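Local coordinates for membrane-bound lytic murein transglycosylase (Agrobacterium tumefaciens, PDB 2PNW), which probably cleaves the beta-1,4 bond between N-acetylmuramic acid and N-acetylglucosamine in peptidoglycan, as lytic transglycosylases of the MltA family do, at residues 23-28 with 317-321. Numbering follows the deposited sequence.
Sequences DDPRKL and ARLML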
ATOM      1  N   ASP A  23       4.377 -10.317 -21.614  1.00 28.23           N
ATOM      2  CA  ASP A  23       4.733  -9.318 -20.593  1.00 27.55           C
ATOM      3  C   ASP A  23       6.176  -8.847 -20.754  1.00 27.13           C
ATOM      4  O   ASP A  23       7.057  -9.625 -21.127  1.00 26.12           O
ATOM      5  CB  ASP A  23       4.505  -9.888 -19.183  1.00 27.36           C
ATOM      6  CG  ASP A  23       4.570  -8.809 -18.089  1.00 29.28           C
ATOM      7  OD1 ASP A  23       4.096  -7.667 -18.319  1.00 27.44           O
ATOM      8  OD2 ASP A  23       5.090  -9.117 -16.998  1.00 28.48           O
ATOM      9  N   ASP A  24       6.409  -7.560 -20.489  1.00 26.77           N
ATOM     10  CA  ASP A  24       7.746  -6.985 -20.497  1.00 26.47           C
ATOM     11  C   ASP A  24       8.100  -6.552 -19.066  1.00 25.52           C
ATOM     12  O   ASP A  24       7.765  -5.429 -18.676  1.00 25.97           O
ATOM     13  CB  ASP A  24       7.819  -5.761 -21.437  1.00 26.91           C
ATOM     14  CG  ASP A  24       9.172  -5.042 -21.368  1.00 28.78           C
ATOM     15  OD1 ASP A  24      10.098  -5.523 -20.669  1.00 26.57           O
ATOM     16  OD2 ASP A  24       9.320  -3.973 -22.010  1.00 28.17           O
ATOM     17  N   PRO A  25       8.757  -7.431 -18.282  1.00 24.34           N
ATOM     18  CA  PRO A  25       9.084  -7.083 -16.878  1.00 22.73           C
ATOM     19  C   PRO A  25      10.411  -6.322 -16.656  1.00 22.52           C
ATOM     20  O   PRO A  25      10.999  -6.382 -15.541  1.00 21.60           O
ATOM     21  CB  PRO A  25       9.107  -8.461 -16.194  1.00 23.03           C
ATOM     22  CG  PRO A  25       9.711  -9.370 -17.266  1.00 22.72           C
ATOM     23  CD  PRO A  25       9.142  -8.825 -18.599  1.00 24.28           C
ATOM     24  N   ARG A  26      10.886  -5.599 -17.669  1.00 20.43           N
ATOM     25  CA  ARG A  26      12.175  -4.896 -17.537  1.00 20.76           C
ATOM     26  C   ARG A  26      12.243  -3.880 -16.401  1.00 20.22           C
ATOM     27  O   ARG A  26      13.309  -3.707 -15.824  1.00 20.26           O
ATOM     28  CB  ARG A  26      12.623  -4.246 -18.868  1.00 20.58           C
ATOM     29  CG  ARG A  26      13.317  -5.251 -19.773  1.00 19.24           C
ATOM     30  CD  ARG A  26      13.736  -4.610 -21.114  1.00 22.50           C
ATOM     31  NE  ARG A  26      12.561  -4.176 -21.867  1.00 23.90           N
ATOM     32  CZ  ARG A  26      12.609  -3.527 -23.029  1.00 28.37           C
ATOM     33  NH1 ARG A  26      13.778  -3.271 -23.607  1.00 27.49           N
ATOM     34  NH2 ARG A  26      11.483  -3.152 -23.611  1.00 27.18           N
ATOM     35  N   LYS A  27      11.124  -3.229 -16.073  1.00 19.22           N
ATOM     36  CA  LYS A  27      11.132  -2.244 -14.967  1.00 20.58           C
ATOM     37  C   LYS A  27      11.355  -2.878 -13.586  1.00 19.91           C
ATOM     38  O   LYS A  27      11.637  -2.173 -12.610  1.00 20.73           O
ATOM     39  CB  LYS A  27       9.836  -1.453 -14.924  1.00 20.83           C
ATOM     40  CG  LYS A  27       9.673  -0.471 -16.071  1.00 22.95           C
ATOM     41  CD  LYS A  27       8.400   0.349 -15.897  1.00 28.12           C
ATOM     42  CE  LYS A  27       8.214   1.264 -17.113  1.00 31.84           C
ATOM     43  NZ  LYS A  27       7.087   2.206 -16.904  1.00 33.90           N
ATOM     44  N   LEU A  28      11.238  -4.198 -13.509  1.00 18.72           N
ATOM     45  CA  LEU A  28      11.456  -4.890 -12.231  1.00 18.73           C
ATOM     46  C   LEU A  28      12.914  -4.978 -11.871  1.00 18.77           C
ATOM     47  O   LEU A  28      13.231  -5.220 -10.725  1.00 18.77           O
ATOM     48  CB  LEU A  28      10.876  -6.303 -12.255  1.00 18.29           C
ATOM     49  CG  LEU A  28       9.379  -6.436 -12.549  1.00 18.91           C
ATOM     50  CD1 LEU A  28       8.950  -7.826 -12.129  1.00 20.59           C
ATOM     51  CD2 LEU A  28       8.520  -5.375 -11.844  1.00 20.06           C
ATOM     52  N   ALA A 317      -2.352  -8.826 -17.213  1.00 27.04           N
ATOM     53  CA  ALA A 317      -1.551 -10.028 -16.987  1.00 26.13           C
ATOM     54  C   ALA A 317      -0.092  -9.623 -16.951  1.00 24.94           C
ATOM     55  O   ALA A 317       0.546  -9.508 -17.997  1.00 25.01           O
ATOM     56  CB  ALA A 317      -1.793 -11.079 -18.101  1.00 26.70           C
ATOM     57  N   ARG A 318       0.446  -9.414 -15.748  1.00 23.34           N
ATOM     58  CA  ARG A 318       1.808  -8.897 -15.644  1.00 22.60           C
ATOM     59  C   ARG A 318       2.496  -9.351 -14.379  1.00 20.89           C
ATOM     60  O   ARG A 318       1.846  -9.691 -13.392  1.00 20.79           O
ATOM     61  CB  ARG A 318       1.832  -7.362 -15.743  1.00 22.26           C
ATOM     62  CG  ARG A 318       1.149  -6.627 -14.630  1.00 23.32           C
ATOM     63  CD  ARG A 318       1.206  -5.112 -14.844  1.00 24.52           C
ATOM     64  NE  ARG A 318       0.241  -4.637 -15.849  1.00 26.15           N
ATOM     65  CZ  ARG A 318      -0.163  -3.366 -15.960  1.00 29.64           C
ATOM     66  NH1 ARG A 318       0.302  -2.430 -15.133  1.00 24.92           N
ATOM     67  NH2 ARG A 318      -1.039  -3.021 -16.901  1.00 29.53           N
ATOM     68  N   LEU A 319       3.820  -9.385 -14.449  1.00 20.42           N
ATOM     69  CA  LEU A 319       4.668  -9.663 -13.295  1.00 19.49           C
ATOM     70  C   LEU A 319       4.892  -8.398 -12.487  1.00 19.30           C
ATOM     71  O   LEU A 319       5.218  -7.337 -13.044  1.00 19.38           O
ATOM     72  CB  LEU A 319       6.008 -10.221 -13.748  1.00 19.56           C
ATOM     73  CG  LEU A 319       6.906 -10.810 -12.640  1.00 20.09           C
ATOM     74  CD1 LEU A 319       6.221 -12.010 -11.935  1.00 19.80           C
ATOM     75  CD2 LEU A 319       8.221 -11.229 -13.232  1.00 21.05           C
ATOM     76  N   MET A 320       4.743  -8.527 -11.173  1.00 18.38           N
ATOM     77  CA  MET A 320       4.810  -7.370 -10.280  1.00 18.23           C
ATOM     78  C   MET A 320       5.701  -7.731  -9.103  1.00 18.83           C
ATOM     79  O   MET A 320       6.065  -8.891  -8.932  1.00 18.61           O
ATOM     80  CB  MET A 320       3.392  -7.009  -9.790  1.00 18.23           C
ATOM     81  CG  MET A 320       2.324  -6.740 -10.924  1.00 18.59           C
ATOM     82  SD  MET A 320       0.699  -6.303 -10.236  1.00 15.21           S
ATOM     83  CE  MET A 320       1.062  -4.567  -9.962  1.00 18.71           C
ATOM     84  N   LEU A 321       6.090  -6.738  -8.301  1.00 18.69           N
ATOM     85  CA  LEU A 321       6.796  -7.042  -7.068  1.00 17.78           C
ATOM     86  C   LEU A 321       5.956  -6.608  -5.888  1.00 17.71           C
ATOM     87  O   LEU A 321       5.276  -5.581  -5.948  1.00 16.96           O
ATOM     88  CB  LEU A 321       8.162  -6.362  -7.009  1.00 18.30           C
ATOM     89  CG  LEU A 321       9.180  -6.818  -8.070  1.00 17.96           C
ATOM     90  CD1 LEU A 321      10.312  -5.812  -8.115  1.00 17.62           C
ATOM     91  CD2 LEU A 321       9.703  -8.209  -7.742  1.00 20.48           C
TER
HETATM   92  O   HOH W   1       1.747  -6.824 -19.508  1.00 29.53           O
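The carboxylate of D23 reaches the backbone of strand 316-324 at L319: D23 OD2 accepts from L319 N at 2.9 Å in an almost straight bond (173°), 47° out of the carboxylate plane. D23 CG lies anti to its own backbone N (chi1 -168°), extending the group toward the strand. The other oxygen, D23 OD1, lies 3.4 Å from R318 CB, takes a hydrogen from a water that also bonds weakly to A317 O, and forms a salt bridge with R285. Aspartate suits this place: its short arm offers one acceptor for a strand amide and one for a charge. The guanidinium of R318 leads away, to D311 and the G284 carbonyl.

Toward L321 the contact turns apolar. A type I turn from P25 to L28 lets L28 CD1 pack 3.7 Å from L319 CD2, while P25 CB lies against the same methyl. L28 CD2 sits 4.1 Å from L321 CG, the two leucines running past each other in opposite directions; the forked end of L28 thus serves L319 and L321, alternate residues on one side of the strand. Paired with R285, the buried carboxylate is probably ionised; its bond to L319 N joins the loop before helix 28-39 to the 3D domain.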